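Local coordinates for protein sphingomyelinase C (Streptomyces griseocarneus, PDB 7CNE) that belongs to the endonuclease/exonuclease/phosphatase family and has the DNase I-like fold, at residues S218-P223 and G260-V265. Residues are numbered along the deposited sequence; the frame is centred on the assembly and turned at random.
Sequences SRAGHP and GWRNTV
S218 to G221 pair in parallel with R262 to V265, and five backbone hydrogen bonds run from S218 N-W261 O to H222 N-V265 O, each strand offering N-H and C=O in turn. The shortest joins A220 N to N263 O (2.8 Å, 168°); V265 N reaches A220 O, and past the end of the strand H222 N still meets V265 O at 3.0 Å. On the face bearing S218, A220, R262 and T264, R262 NE donates to S218 OG (2.9 Å), which lies 17° out of the guanidinium plane and also meets a water. A bend at chi3 (-71°) sets NE beside S218 OG, and A220 CB lies over one guanidinium face, 3.9 Å from R262 NE. In this DNase I-like fold, 218-221 is an outermost strand of one of the two large sheets; 261-265 lies between it and 293-297. The face carrying R219 and N263 turns toward strand 247-251 of the second sheet. R219, extended as far as NE, has its NH1 bonded to a water that also donates to N263 OD1. V265 reaches over the same guanidinium with CG2, 3.6 Å from R219 NH2. R219 NE forms a salt bridge with D245, and N263 OD1 accepts from V249 N; N263 ND2 donates to R262 O from above the carbonyl plane.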
ATOM      1  N   SER A 218      16.237   9.406   5.058  1.00 21.48           N
ATOM      2  CA  SER A 218      15.762  10.618   4.413  1.00 21.94           C
ATOM      3  C   SER A 218      14.443  10.327   3.723  1.00 23.95           C
ATOM      4  O   SER A 218      14.221   9.223   3.218  1.00 21.83           O
ATOM      5  CB  SER A 218      16.777  11.192   3.410  1.00 25.87           C
ATOM      6  OG  SER A 218      17.071  10.294   2.364  1.00 28.16           O
ATOM      7  N   ARG A 219      13.560  11.317   3.750  1.00 19.84           N
ATOM      8  CA  ARG A 219      12.319  11.289   2.989  1.00 23.96           C
ATOM      9  C   ARG A 219      12.404  12.432   1.987  1.00 24.01           C
ATOM     10  O   ARG A 219      12.405  13.610   2.372  1.00 28.13           O
ATOM     11  CB  ARG A 219      11.095  11.405   3.901  1.00 19.74           C
ATOM     12  CG  ARG A 219       9.771  11.125   3.164  1.00 21.87           C
ATOM     13  CD  ARG A 219       8.549  11.080   4.105  1.00 22.32           C
ATOM     14  NE  ARG A 219       7.322  10.955   3.321  1.00 19.76           N
ATOM     15  CZ  ARG A 219       6.813   9.799   2.894  1.00 21.77           C
ATOM     16  NH1 ARG A 219       7.409   8.651   3.200  1.00 14.39           N
ATOM     17  NH2 ARG A 219       5.695   9.797   2.167  1.00 17.51           N
ATOM     18  N   ALA A 220      12.474  12.085   0.712  1.00 22.29           N
ATOM     19  CA  ALA A 220      12.880  12.983  -0.353  1.00 20.95           C
ATOM     20  C   ALA A 220      11.750  13.170  -1.356  1.00 25.25           C
ATOM     21  O   ALA A 220      10.690  12.536  -1.265  1.00 25.03           O
ATOM     22  CB  ALA A 220      14.139  12.444  -1.042  1.00 24.76           C
ATOM     23  N   GLY A 221      11.992  14.042  -2.335  1.00 22.76           N
ATOM     24  CA  GLY A 221      11.017  14.257  -3.388  1.00 25.90           C
ATOM     25  C   GLY A 221       9.894  15.182  -2.944  1.00 26.56           C
ATOM     26  O   GLY A 221      10.069  16.051  -2.088  1.00 26.71           O
ATOM     27  N   HIS A 222       8.722  14.981  -3.538  1.00 23.21           N
ATOM     28  CA  HIS A 222       7.599  15.868  -3.284  1.00 24.05           C
ATOM     29  C   HIS A 222       7.180  15.769  -1.818  1.00 25.86           C
ATOM     30  O   HIS A 222       7.252  14.683  -1.223  1.00 24.17           O
ATOM     31  CB  HIS A 222       6.436  15.513  -4.212  1.00 24.85           C
ATOM     32  CG  HIS A 222       5.345  16.534  -4.231  1.00 25.92           C
ATOM     33  ND1 HIS A 222       5.507  17.786  -4.788  1.00 27.88           N
ATOM     34  CD2 HIS A 222       4.070  16.488  -3.774  1.00 23.02           C
ATOM     35  CE1 HIS A 222       4.379  18.467  -4.669  1.00 25.12           C
ATOM     36  NE2 HIS A 222       3.493  17.703  -4.056  1.00 25.82           N
ATOM     37  N   PRO A 223       6.785  16.884  -1.187  1.00 22.47           N
ATOM     38  CA  PRO A 223       6.454  16.836   0.245  1.00 24.27           C
ATOM     39  C   PRO A 223       5.207  16.029   0.585  1.00 23.53           C
ATOM     40  O   PRO A 223       5.088  15.601   1.736  1.00 22.09           O
ATOM     41  CB  PRO A 223       6.260  18.317   0.615  1.00 23.95           C
ATOM     42  CG  PRO A 223       6.017  19.008  -0.692  1.00 23.62           C
ATOM     43  CD  PRO A 223       6.849  18.267  -1.684  1.00 24.12           C
ATOM     44  N   GLY A 260      21.527   4.592   4.749  1.00 22.09           N
ATOM     45  CA  GLY A 260      21.029   5.626   3.862  1.00 25.05           C
ATOM     46  C   GLY A 260      19.727   5.249   3.192  1.00 26.31           C
ATOM     47  O   GLY A 260      19.532   5.537   2.004  1.00 24.33           O
ATOM     48  N   TRP A 261      18.826   4.611   3.935  1.00 22.88           N
ATOM     49  CA  TRP A 261      17.537   4.212   3.391  1.00 19.50           C
ATOM     50  C   TRP A 261      16.670   5.436   3.140  1.00 19.26           C
ATOM     51  O   TRP A 261      16.501   6.284   4.024  1.00 20.83           O
ATOM     52  CB  TRP A 261      16.846   3.258   4.360  1.00 17.45           C
ATOM     53  CG  TRP A 261      15.567   2.697   3.855  1.00 18.77           C
ATOM     54  CD1 TRP A 261      14.303   3.031   4.258  1.00 19.45           C
ATOM     55  CD2 TRP A 261      15.420   1.674   2.865  1.00 20.23           C
ATOM     56  NE1 TRP A 261      13.374   2.281   3.563  1.00 18.87           N
ATOM     57  CE2 TRP A 261      14.036   1.440   2.707  1.00 17.54           C
ATOM     58  CE3 TRP A 261      16.327   0.940   2.086  1.00 18.23           C
ATOM     59  CZ2 TRP A 261      13.540   0.501   1.813  1.00 20.00           C
ATOM     60  CZ3 TRP A 261      15.837   0.010   1.201  1.00 18.88           C
ATOM     61  CH2 TRP A 261      14.454  -0.201   1.063  1.00 20.54           C
ATOM     62  N   ARG A 262      16.098   5.518   1.943  1.00 19.14           N
ATOM     63  CA  ARG A 262      15.316   6.669   1.520  1.00 20.56           C
ATOM     64  C   ARG A 262      13.899   6.247   1.125  1.00 21.28           C
ATOM     65  O   ARG A 262      13.684   5.143   0.618  1.00 20.92           O
ATOM     66  CB  ARG A 262      16.021   7.377   0.341  1.00 20.78           C
ATOM     67  CG  ARG A 262      15.247   8.537  -0.293  1.00 24.33           C
ATOM     68  CD  ARG A 262      16.142   9.317  -1.271  1.00 26.50           C
ATOM     69  NE  ARG A 262      17.163  10.083  -0.555  1.00 32.85           N
ATOM     70  CZ  ARG A 262      17.925  11.026  -1.101  1.00 34.30           C
ATOM     71  NH1 ARG A 262      17.818  11.316  -2.395  1.00 28.30           N
ATOM     72  NH2 ARG A 262      18.810  11.669  -0.351  1.00 35.05           N
ATOM     73  N   ASN A 263      12.929   7.126   1.383  1.00 17.61           N
ATOM     74  CA  ASN A 263      11.614   7.095   0.735  1.00 18.36           C
ATOM     75  C   ASN A 263      11.522   8.339  -0.142  1.00 16.31           C
ATOM     76  O   ASN A 263      11.638   9.459   0.371  1.00 19.34           O
ATOM     77  CB  ASN A 263      10.453   7.119   1.746  1.00 16.26           C
ATOM     78  CG  ASN A 263      10.253   5.802   2.509  1.00 18.54           C
ATOM     79  OD1 ASN A 263       9.253   5.655   3.222  1.00 18.52           O
ATOM     80  ND2 ASN A 263      11.191   4.864   2.388  1.00 15.80           N
ATOM     81  N   THR A 264      11.302   8.163  -1.441  1.00 16.66           N
ATOM     82  CA  THR A 264      11.146   9.292  -2.357  1.00 19.45           C
ATOM     83  C   THR A 264       9.712   9.347  -2.874  1.00 20.72           C
ATOM     84  O   THR A 264       9.222   8.378  -3.467  1.00 20.01           O
ATOM     85  CB  THR A 264      12.128   9.199  -3.526  1.00 21.59           C
ATOM     86  OG1 THR A 264      13.459   9.132  -3.007  1.00 20.88           O
ATOM     87  CG2 THR A 264      12.007  10.426  -4.418  1.00 21.22           C
ATOM     88  N   VAL A 265       9.043  10.472  -2.637  1.00 19.32           N
ATOM     89  CA  VAL A 265       7.713  10.706  -3.191  1.00 18.94           C
ATOM     90  C   VAL A 265       7.889  11.231  -4.612  1.00 23.38           C
ATOM     91  O   VAL A 265       8.524  12.269  -4.824  1.00 22.85           O
ATOM     92  CB  VAL A 265       6.918  11.696  -2.329  1.00 19.27           C
ATOM     93  CG1 VAL A 265       5.471  11.804  -2.833  1.00 20.97           C
ATOM     94  CG2 VAL A 265       6.964  11.281  -0.842  1.00 19.55           C
TER
HETATM   95  O   HOH W   1      19.220   8.641   2.694  1.00 34.20           O
HETATM   96  O   HOH W   2       9.641   7.950   5.069  1.00 22.10           O